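Local coordinates for actin-binding protein (PDB 1HQZ) that binds actin filaments, but not monomers, and recruits the ARP2/3 complex to their sides, seen here as its N-terminal cofilin-homology domain, at residues V118-D122 against E123-D127; F52-F55 against L56-F59; E18-K21 against I22-S26; G25-P28 against D29-W32. One frame throughout, in Å; residues are numbered along the deposited sequence.

How the contacts relate
All four contacts are local turns or helix ends round the five-stranded mixed sheet of the cofilin-homology (ADF-H) domain. Contacts 3 and 4 are successive, sharing Gly-25 and Ser-26: one ends helix 12-24, the other turns the chain toward strand 32-37, and their centres lie about 6 Å apart. Contact 4 meets contact 2 through Trp-32, whose CE3 is 3.4 Å from Phe-55 CD1. Contact 2 in turn touches contact 1, with Leu-126 CD1 3.6 Å from Phe-59 CD1. Contacts 1 and 3 lie on opposite sides of the chain's centre, with centres about 23 Å apart and nearest atoms about 14 Å apart. No ligand is part of any of them.

Contact 1. Residues V118-D122 against E123-D127; sequences VTARD and EDDLD
Two first torsions bring Asp-122 and Asp-125 together: CG of Asp-122 stands between its backbone N and carbonyl carbon (chi1 62°), while CG of Asp-125 lies beside its own N and opposite its carbonyl carbon (chi1 -63°). Asp-125 OD2 thereby reaches back to Arg-121 N at 2.7 Å, using its anti lone pair. It also receives Asp-122 N, at 3.3 Å, from above the carboxylate plane, and water 1, which links it to Arg-121 NH1, while Arg-121 NH2 makes a salt bridge to Asp-89. In return Asp-122 O accepts Asp-125 N at 2.9 Å, and Asp-122 OD1 accepts Asp-124 N at 2.6 Å, the bond that defines an Asx turn. The two stacked carboxylates bring like charges to 3.9 Å between Asp-122 OD2 and Asp-125 OD2; water 2, donating to Asp-122 OD2 and Asp-125 OD1, probably eases this. An alanine at Asp-125 would be likely to leave the backbone N-H groups of Arg-121 and Asp-122 without their shared acceptor. Beside the polar turn, Ala-120 CB packs on Leu-126 CD2 at 3.7 Å. The 3-10 segment 123-125 joins edge strand 116-120 to helix 128-136, with Ala-120 and Leu-126 both resting on Trp-86 of strand 80-86.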
loop_
_atom_site.group_PDB
_atom_site.type_symbol
_atom_site.label_atom_id
_atom_site.label_comp_id
_atom_site.label_asym_id
_atom_site.label_seq_id
_atom_site.Cartn_x
_atom_site.Cartn_y
_atom_site.Cartn_z
ATOM N N VAL A 118 3.278 -6.503 3.908
ATOM C CA VAL A 118 4.597 -6.756 3.360
ATOM C C VAL A 118 5.476 -5.509 3.339
ATOM O O VAL A 118 5.001 -4.401 3.115
ATOM C CB VAL A 118 4.503 -7.300 1.902
ATOM C CG1 VAL A 118 5.891 -7.380 1.282
ATOM C CG2 VAL A 118 3.869 -8.685 1.899
ATOM N N THR A 119 6.763 -5.708 3.594
ATOM C CA THR A 119 7.743 -4.636 3.554
ATOM C C THR A 119 8.549 -4.894 2.272
ATOM O O THR A 119 9.008 -6.017 2.025
ATOM C CB THR A 119 8.676 -4.663 4.781
ATOM O OG1 THR A 119 7.947 -4.267 5.954
ATOM C CG2 THR A 119 9.846 -3.706 4.574
ATOM N N ALA A 120 8.692 -3.865 1.443
ATOM C CA ALA A 120 9.417 -4.009 0.187
ATOM C C ALA A 120 10.437 -2.899 -0.030
ATOM O O ALA A 120 10.241 -1.775 0.421
ATOM C CB ALA A 120 8.426 -4.035 -0.967
ATOM N N ARG A 121 11.513 -3.227 -0.740
ATOM C CA ARG A 121 12.596 -2.290 -1.046
ATOM C C ARG A 121 12.821 -2.143 -2.549
ATOM O O ARG A 121 13.295 -1.108 -3.011
ATOM C CB ARG A 121 13.900 -2.764 -0.421
ATOM C CG ARG A 121 14.005 -2.573 1.067
ATOM C CD ARG A 121 15.298 -3.186 1.571
ATOM N NE ARG A 121 16.428 -2.850 0.704
ATOM C CZ ARG A 121 17.138 -3.742 0.022
ATOM N NH1 ARG A 121 16.844 -5.034 0.105
ATOM N NH2 ARG A 121 18.135 -3.339 -0.757
ATOM N N ASP A 122 12.503 -3.188 -3.304
ATOM C CA ASP A 122 12.674 -3.169 -4.749
ATOM C C ASP A 122 11.709 -4.157 -5.408
ATOM O O ASP A 122 10.957 -4.860 -4.723
ATOM C CB ASP A 122 14.118 -3.523 -5.109
ATOM C CG ASP A 122 14.498 -4.913 -4.659
ATOM O OD1 ASP A 122 13.940 -5.883 -5.208
ATOM O OD2 ASP A 122 15.347 -5.039 -3.752
ATOM N N GLU A 123 11.743 -4.219 -6.736
ATOM C CA GLU A 123 10.845 -5.096 -7.478
ATOM C C GLU A 123 10.911 -6.570 -7.103
ATOM O O GLU A 123 9.914 -7.278 -7.222
ATOM C CB GLU A 123 11.067 -4.939 -8.985
ATOM C CG GLU A 123 10.488 -3.647 -9.566
ATOM C CD GLU A 123 11.434 -2.461 -9.454
ATOM O OE1 GLU A 123 11.876 -2.138 -8.327
ATOM O OE2 GLU A 123 11.736 -1.850 -10.505
ATOM N N ASP A 124 12.067 -7.040 -6.650
ATOM C CA ASP A 124 12.188 -8.444 -6.272
ATOM C C ASP A 124 11.341 -8.757 -5.042
ATOM O O ASP A 124 10.963 -9.907 -4.816
ATOM C CB ASP A 124 13.655 -8.809 -6.016
ATOM C CG ASP A 124 14.456 -8.985 -7.307
ATOM O OD1 ASP A 124 15.669 -9.275 -7.210
ATOM O OD2 ASP A 124 13.879 -8.840 -8.411
ATOM N N ASP A 125 11.038 -7.732 -4.252
ATOM C CA ASP A 125 10.216 -7.910 -3.061
ATOM C C ASP A 125 8.737 -7.887 -3.423
ATOM O O ASP A 125 7.876 -8.118 -2.574
ATOM C CB ASP A 125 10.498 -6.801 -2.047
ATOM C CG ASP A 125 11.921 -6.830 -1.537
ATOM O OD1 ASP A 125 12.471 -7.945 -1.424
ATOM O OD2 ASP A 125 12.479 -5.752 -1.235
ATOM N N LEU A 126 8.448 -7.607 -4.689
ATOM C CA LEU A 126 7.072 -7.532 -5.166
ATOM C C LEU A 126 6.776 -8.529 -6.291
ATOM O O LEU A 126 6.173 -8.179 -7.307
ATOM C CB LEU A 126 6.767 -6.102 -5.634
ATOM C CG LEU A 126 6.936 -4.964 -4.609
ATOM C CD1 LEU A 126 6.797 -3.606 -5.296
ATOM C CD2 LEU A 126 5.894 -5.102 -3.510
ATOM N N ASP A 127 7.206 -9.773 -6.114
ATOM C CA ASP A 127 6.934 -10.794 -7.121
ATOM C C ASP A 127 5.461 -11.161 -6.995
ATOM O O ASP A 127 5.007 -11.560 -5.928
ATOM C CB ASP A 127 7.802 -12.032 -6.888
ATOM C CG ASP A 127 7.392 -13.195 -7.772
ATOM O OD1 ASP A 127 7.518 -13.069 -9.011
ATOM O OD2 ASP A 127 6.931 -14.225 -7.227
HETATM O O HOH W 1 14.146 -6.338 0.622
HETATM O O HOH W 2 14.929 -7.636 -2.413
#

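Contact 2. Residues F52-F55 against L56-F59; sequences FHDF and LQLF
Phe-52 and Leu-56 meet along helix 52-56, a short helix lying against the central sheet of the ADF-H fold. The inner side is tightly packed. Leu-56 CD1 sits over one face of the Phe-52 ring, 4.2 Å from its centroid and 24° off the normal, a CH-pi contact. Phe-55 has CG anti to its backbone N (chi1 174°), which carries its ring toward the sheet, and there Phe-59 turns an edge to its face in an offset edge-to-face pair, centroids 5.3 Å apart and planes at 60°. Ile-34, Ala-69 and Ile-84 also touch the Phe-55 side chain. A serine in place of Phe-55 would probably open a gap between helix and sheet and take from the Phe-59 edge the face it meets, leaving Phe-59 its stack on Trp-86. The outer side is looser and exposed: Gln-57 OE1 approaches His-53 CE1 obliquely at 3.2 Å, the amide plane steeply inclined to the ring. The backbone changes pattern as the helix ends. Leu-56 N still bonds to Phe-52 O four residues back, at 3.2 Å, whereas Leu-58 N reaches only three residues back, its 3.0 Å bond meeting Phe-55 O from above the carbonyl plane.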
loop_
_atom_site.group_PDB
_atom_site.type_symbol
_atom_site.label_atom_id
_atom_site.label_comp_id
_atom_site.label_asym_id
_atom_site.label_seq_id
_atom_site.Cartn_x
_atom_site.Cartn_y
_atom_site.Cartn_z
ATOM N N PHE A 52 -3.652 -5.752 -10.384
ATOM C CA PHE A 52 -2.680 -6.002 -9.314
ATOM C C PHE A 52 -1.275 -6.039 -9.915
ATOM O O PHE A 52 -0.296 -5.632 -9.283
ATOM C CB PHE A 52 -3.010 -7.334 -8.628
ATOM C CG PHE A 52 -2.097 -7.688 -7.478
ATOM C CD1 PHE A 52 -2.014 -6.870 -6.357
ATOM C CD2 PHE A 52 -1.386 -8.888 -7.482
ATOM C CE1 PHE A 52 -1.243 -7.241 -5.250
ATOM C CE2 PHE A 52 -0.612 -9.270 -6.384
ATOM C CZ PHE A 52 -0.542 -8.446 -5.266
ATOM N N HIS A 53 -1.188 -6.532 -11.144
ATOM C CA HIS A 53 0.090 -6.607 -11.837
ATOM C C HIS A 53 0.635 -5.182 -12.037
ATOM O O HIS A 53 1.827 -4.945 -11.854
ATOM C CB HIS A 53 -0.088 -7.335 -13.182
ATOM C CG HIS A 53 1.174 -7.464 -13.978
ATOM N ND1 HIS A 53 1.492 -6.609 -15.012
ATOM C CD2 HIS A 53 2.210 -8.330 -13.877
ATOM C CE1 HIS A 53 2.669 -6.943 -15.513
ATOM N NE2 HIS A 53 3.126 -7.984 -14.841
ATOM N N ASP A 54 -0.235 -4.235 -12.396
ATOM C CA ASP A 54 0.198 -2.843 -12.591
ATOM C C ASP A 54 0.655 -2.248 -11.252
ATOM O O ASP A 54 1.667 -1.546 -11.168
ATOM C CB ASP A 54 -0.943 -1.995 -13.162
ATOM C CG ASP A 54 -1.034 -2.063 -14.683
ATOM O OD1 ASP A 54 -0.345 -2.897 -15.312
ATOM O OD2 ASP A 54 -1.811 -1.270 -15.250
ATOM N N PHE A 55 -0.105 -2.547 -10.209
ATOM C CA PHE A 55 0.184 -2.082 -8.857
ATOM C C PHE A 55 1.636 -2.335 -8.468
ATOM O O PHE A 55 2.365 -1.421 -8.070
ATOM C CB PHE A 55 -0.760 -2.804 -7.882
ATOM C CG PHE A 55 -0.481 -2.540 -6.418
ATOM C CD1 PHE A 55 -0.454 -1.238 -5.914
ATOM C CD2 PHE A 55 -0.326 -3.606 -5.534
ATOM C CE1 PHE A 55 -0.289 -1.007 -4.544
ATOM C CE2 PHE A 55 -0.157 -3.393 -4.174
ATOM C CZ PHE A 55 -0.139 -2.085 -3.674
ATOM N N LEU A 56 2.066 -3.580 -8.609
ATOM C CA LEU A 56 3.420 -3.959 -8.230
ATOM C C LEU A 56 4.524 -3.233 -8.984
ATOM O O LEU A 56 5.662 -3.161 -8.517
ATOM C CB LEU A 56 3.579 -5.468 -8.366
ATOM C CG LEU A 56 2.585 -6.223 -7.474
ATOM C CD1 LEU A 56 2.669 -7.722 -7.748
ATOM C CD2 LEU A 56 2.880 -5.916 -6.009
ATOM N N GLN A 57 4.179 -2.667 -10.130
ATOM C CA GLN A 57 5.146 -1.944 -10.947
ATOM C C GLN A 57 5.040 -0.431 -10.833
ATOM O O GLN A 57 5.681 0.295 -11.591
ATOM C CB GLN A 57 4.937 -2.301 -12.405
ATOM C CG GLN A 57 5.114 -3.756 -12.731
ATOM C CD GLN A 57 4.974 -3.973 -14.207
ATOM O OE1 GLN A 57 3.862 -4.028 -14.741
ATOM N NE2 GLN A 57 6.102 -4.063 -14.893
ATOM N N LEU A 58 4.249 0.064 -9.896
ATOM C CA LEU A 58 4.074 1.506 -9.829
ATOM C C LEU A 58 4.696 2.222 -8.655
ATOM O O LEU A 58 4.355 3.375 -8.398
ATOM C CB LEU A 58 2.579 1.847 -9.898
ATOM C CG LEU A 58 1.743 1.333 -11.072
ATOM C CD1 LEU A 58 0.923 2.490 -11.634
ATOM C CD2 LEU A 58 2.613 0.791 -12.178
ATOM N N PHE A 59 5.604 1.560 -7.945
ATOM C CA PHE A 59 6.258 2.202 -6.809
ATOM C C PHE A 59 7.495 2.983 -7.261
ATOM O O PHE A 59 8.191 2.579 -8.200
ATOM C CB PHE A 59 6.643 1.170 -5.743
ATOM C CG PHE A 59 5.460 0.586 -5.009
ATOM C CD1 PHE A 59 4.853 -0.587 -5.455
ATOM C CD2 PHE A 59 4.936 1.229 -3.879
ATOM C CE1 PHE A 59 3.729 -1.125 -4.785
ATOM C CE2 PHE A 59 3.829 0.713 -3.210
ATOM C CZ PHE A 59 3.219 -0.477 -3.666
#

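Contact 3. Residues E18-K21 against I22-S26; sequences EYLK and IVRGS
Arg-24 and Leu-20, one helical turn apart, lie side by side and point the same way. Followed outward, Arg-24 CB and CG each pass 3.2 Å from Leu-20 O, and CD follows a little farther from the same oxygen. The extended chain (chi2 176°, chi3 172°) then carries NE to 3.9 Å from Leu-20 CD2. At the tip, that methyl lies over one face of the guanidinium, offset toward its rim, while NH2 also nears Leu-20 CD1. On another side of the helix Val-23 CG1 presses on Tyr-19 CE1 at 3.4 Å, and Val-23 CG2 sits over a face of the same ring, near its rim. The helix ends in a Schellman motif with Gly-25 as its C-prime residue: Ser-26 N closes back on Lys-21 O at 3.2 Å, and Gly-25 N makes a weak and less certain bond to Ile-22 O. Lys-21 O is gripped twice, since Gly-25 N also donates to it at 2.9 Å; the positive phi of Gly-25 (78°) favours glycine there. Glu-18 and Lys-21 form a long salt bridge. Helix 12-24 rests on the sheet through Ile-22, which touches Leu-33 of strand 32-37 and Leu-68 of strand 65-71, while Tyr-19 OH bonds to Lys-112 O beyond helix 93-110.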
loop_
_atom_site.group_PDB
_atom_site.type_symbol
_atom_site.label_atom_id
_atom_site.label_comp_id
_atom_site.label_asym_id
_atom_site.label_seq_id
_atom_site.Cartn_x
_atom_site.Cartn_y
_atom_site.Cartn_z
ATOM N N GLU A 18 -10.355 6.734 -1.702
ATOM C CA GLU A 18 -9.818 5.607 -2.466
ATOM C C GLU A 18 -9.787 4.373 -1.571
ATOM O O GLU A 18 -10.134 3.265 -1.993
ATOM C CB GLU A 18 -8.413 5.933 -2.968
ATOM C CG GLU A 18 -8.331 7.215 -3.797
ATOM C CD GLU A 18 -9.310 7.233 -4.972
ATOM O OE1 GLU A 18 -9.647 6.153 -5.497
ATOM O OE2 GLU A 18 -9.739 8.333 -5.382
ATOM N N TYR A 19 -9.385 4.578 -0.322
ATOM C CA TYR A 19 -9.316 3.497 0.649
ATOM C C TYR A 19 -10.636 2.719 0.743
ATOM O O TYR A 19 -10.659 1.498 0.581
ATOM C CB TYR A 19 -8.943 4.066 2.018
ATOM C CG TYR A 19 -9.131 3.102 3.165
ATOM C CD1 TYR A 19 -8.297 1.994 3.328
ATOM C CD2 TYR A 19 -10.167 3.286 4.077
ATOM C CE1 TYR A 19 -8.501 1.086 4.384
ATOM C CE2 TYR A 19 -10.380 2.389 5.131
ATOM C CZ TYR A 19 -9.553 1.297 5.279
ATOM O OH TYR A 19 -9.790 0.421 6.311
ATOM N N LEU A 20 -11.736 3.424 0.990
ATOM C CA LEU A 20 -13.042 2.768 1.109
ATOM C C LEU A 20 -13.428 2.004 -0.142
ATOM O O LEU A 20 -13.873 0.857 -0.053
ATOM C CB LEU A 20 -14.139 3.786 1.445
ATOM C CG LEU A 20 -14.141 4.263 2.895
ATOM C CD1 LEU A 20 -15.213 5.323 3.081
ATOM C CD2 LEU A 20 -14.386 3.079 3.828
ATOM N N LYS A 21 -13.260 2.641 -1.301
ATOM C CA LYS A 21 -13.578 2.005 -2.583
ATOM C C LYS A 21 -12.910 0.642 -2.653
ATOM O O LYS A 21 -13.535 -0.370 -2.991
ATOM C CB LYS A 21 -13.031 2.810 -3.763
ATOM C CG LYS A 21 -13.786 4.033 -4.194
ATOM C CD LYS A 21 -13.108 4.554 -5.456
ATOM C CE LYS A 21 -13.642 5.885 -5.893
ATOM N NZ LYS A 21 -12.882 6.354 -7.084
ATOM N N ILE A 22 -11.620 0.642 -2.341
ATOM C CA ILE A 22 -10.810 -0.561 -2.392
ATOM C C ILE A 22 -11.174 -1.636 -1.376
ATOM O O ILE A 22 -11.406 -2.776 -1.761
ATOM C CB ILE A 22 -9.314 -0.196 -2.258
ATOM C CG1 ILE A 22 -8.905 0.676 -3.445
ATOM C CG2 ILE A 22 -8.461 -1.453 -2.200
ATOM C CD1 ILE A 22 -7.477 1.133 -3.408
ATOM N N VAL A 23 -11.220 -1.294 -0.089
ATOM C CA VAL A 23 -11.550 -2.302 0.920
ATOM C C VAL A 23 -12.951 -2.873 0.782
ATOM O O VAL A 23 -13.195 -4.011 1.183
ATOM C CB VAL A 23 -11.405 -1.768 2.361
ATOM C CG1 VAL A 23 -9.951 -1.427 2.640
ATOM C CG2 VAL A 23 -12.328 -0.563 2.577
ATOM N N ARG A 24 -13.869 -2.094 0.220
ATOM C CA ARG A 24 -15.244 -2.546 0.046
ATOM C C ARG A 24 -15.444 -3.282 -1.266
ATOM O O ARG A 24 -16.330 -4.130 -1.376
ATOM C CB ARG A 24 -16.201 -1.361 0.082
ATOM C CG ARG A 24 -16.333 -0.664 1.425
ATOM C CD ARG A 24 -17.252 0.541 1.272
ATOM N NE ARG A 24 -17.575 1.165 2.548
ATOM C CZ ARG A 24 -18.204 2.330 2.673
ATOM N NH1 ARG A 24 -18.577 3.006 1.594
ATOM N NH2 ARG A 24 -18.466 2.813 3.878
ATOM N N GLY A 25 -14.622 -2.947 -2.256
ATOM C CA GLY A 25 -14.736 -3.561 -3.568
ATOM C C GLY A 25 -15.885 -2.939 -4.349
ATOM O O GLY A 25 -16.415 -3.542 -5.279
ATOM N N SER A 26 -16.252 -1.715 -3.982
ATOM C CA SER A 26 -17.366 -1.012 -4.615
ATOM C C SER A 26 -17.119 -0.475 -6.026
ATOM O O SER A 26 -18.025 0.092 -6.644
ATOM C CB SER A 26 -17.834 0.132 -3.700
ATOM O OG SER A 26 -16.784 1.052 -3.436
#

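Contact 4. Residues G25-P28 against D29-W32; sequences GSDP and DTTW
Asp-27 and Asp-29 turn their carboxylates steeply against each other, planes 76° apart, where the chain bends between helix 12-24 and strand 32-37. With chi1 at -178°, the Asp-27 carboxylate swings to the side away from its own N, which brings OD1 within reach of the Asp-29 N-H. Asp-29 N donates to Asp-27 OD1 at 3.1 Å, and the donor stands 58° out of the carboxylate plane, so the acceptor is met from above. The bond also brings like charges near, Asp-27 OD1 being 3.8 Å from Asp-29 OD2; the steep tilt keeps the carboxylates from stacking. The other branch, Asp-27 OD2, faces Thr-30 OG1 at 3.8 Å, the two side chains running at a slant to each other. In the backbone, Thr-30 N bonds to Asp-27 O at 2.9 Å, again from above the acceptor's plane. Pro-28 holds the second position of this turn, where its ring restricts phi to the range a type I turn uses. Thr-31 directs CG2 toward Pro-28 O at 3.8 Å, while its OG1 bonds to Ser-50 O. Thr-30 packs on Glu-18 and Ile-22 of the helix just left. Together, the side-chain bond from residue one to residue three and the backbone bond from one to four identify an Asx turn combined with a type I beta turn, here forming the helix-to-strand connection of the ADF-H fold.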
loop_
_atom_site.group_PDB
_atom_site.type_symbol
_atom_site.label_atom_id
_atom_site.label_comp_id
_atom_site.label_asym_id
_atom_site.label_seq_id
_atom_site.Cartn_x
_atom_site.Cartn_y
_atom_site.Cartn_z
ATOM N N GLY A 25 -14.622 -2.947 -2.256
ATOM C CA GLY A 25 -14.736 -3.561 -3.568
ATOM C C GLY A 25 -15.885 -2.939 -4.349
ATOM O O GLY A 25 -16.415 -3.542 -5.279
ATOM N N SER A 26 -16.252 -1.715 -3.982
ATOM C CA SER A 26 -17.366 -1.012 -4.615
ATOM C C SER A 26 -17.119 -0.475 -6.026
ATOM O O SER A 26 -18.025 0.092 -6.644
ATOM C CB SER A 26 -17.834 0.132 -3.700
ATOM O OG SER A 26 -16.784 1.052 -3.436
ATOM N N ASP A 27 -15.912 -0.663 -6.545
ATOM C CA ASP A 27 -15.591 -0.175 -7.882
ATOM C C ASP A 27 -14.464 -0.990 -8.536
ATOM O O ASP A 27 -13.294 -0.846 -8.186
ATOM C CB ASP A 27 -15.206 1.305 -7.795
ATOM C CG ASP A 27 -14.892 1.911 -9.147
ATOM O OD1 ASP A 27 -15.054 1.217 -10.177
ATOM O OD2 ASP A 27 -14.482 3.092 -9.174
ATOM N N PRO A 28 -14.811 -1.854 -9.507
ATOM C CA PRO A 28 -13.850 -2.703 -10.221
ATOM C C PRO A 28 -12.703 -1.970 -10.926
ATOM O O PRO A 28 -11.667 -2.573 -11.206
ATOM C CB PRO A 28 -14.733 -3.489 -11.185
ATOM C CG PRO A 28 -15.870 -2.548 -11.448
ATOM C CD PRO A 28 -16.164 -2.021 -10.066
ATOM N N ASP A 29 -12.880 -0.681 -11.209
ATOM C CA ASP A 29 -11.822 0.099 -11.852
ATOM C C ASP A 29 -10.741 0.489 -10.846
ATOM O O ASP A 29 -9.625 0.829 -11.226
ATOM C CB ASP A 29 -12.367 1.393 -12.482
ATOM C CG ASP A 29 -13.226 1.141 -13.703
ATOM O OD1 ASP A 29 -12.871 0.270 -14.513
ATOM O OD2 ASP A 29 -14.250 1.829 -13.866
ATOM N N THR A 30 -11.077 0.456 -9.565
ATOM C CA THR A 30 -10.118 0.831 -8.538
ATOM C C THR A 30 -9.988 -0.248 -7.473
ATOM O O THR A 30 -10.799 -0.314 -6.549
ATOM C CB THR A 30 -10.528 2.163 -7.868
ATOM O OG1 THR A 30 -10.737 3.152 -8.878
ATOM C CG2 THR A 30 -9.432 2.659 -6.923
ATOM N N THR A 31 -8.957 -1.083 -7.600
ATOM C CA THR A 31 -8.716 -2.161 -6.641
ATOM C C THR A 31 -7.395 -1.984 -5.905
ATOM O O THR A 31 -7.031 -2.796 -5.061
ATOM C CB THR A 31 -8.696 -3.524 -7.332
ATOM O OG1 THR A 31 -7.612 -3.566 -8.269
ATOM C CG2 THR A 31 -10.002 -3.757 -8.061
ATOM N N TRP A 32 -6.656 -0.940 -6.247
ATOM C CA TRP A 32 -5.404 -0.678 -5.564
ATOM C C TRP A 32 -5.104 0.810 -5.532
ATOM O O TRP A 32 -5.633 1.587 -6.332
ATOM C CB TRP A 32 -4.239 -1.455 -6.194
ATOM C CG TRP A 32 -3.922 -1.141 -7.624
ATOM C CD1 TRP A 32 -4.271 -1.871 -8.723
ATOM C CD2 TRP A 32 -3.094 -0.073 -8.098
ATOM N NE1 TRP A 32 -3.700 -1.337 -9.850
ATOM C CE2 TRP A 32 -2.972 -0.232 -9.497
ATOM C CE3 TRP A 32 -2.442 1.001 -7.474
ATOM C CZ2 TRP A 32 -2.220 0.646 -10.288
ATOM C CZ3 TRP A 32 -1.697 1.867 -8.252
ATOM C CH2 TRP A 32 -1.590 1.683 -9.651
#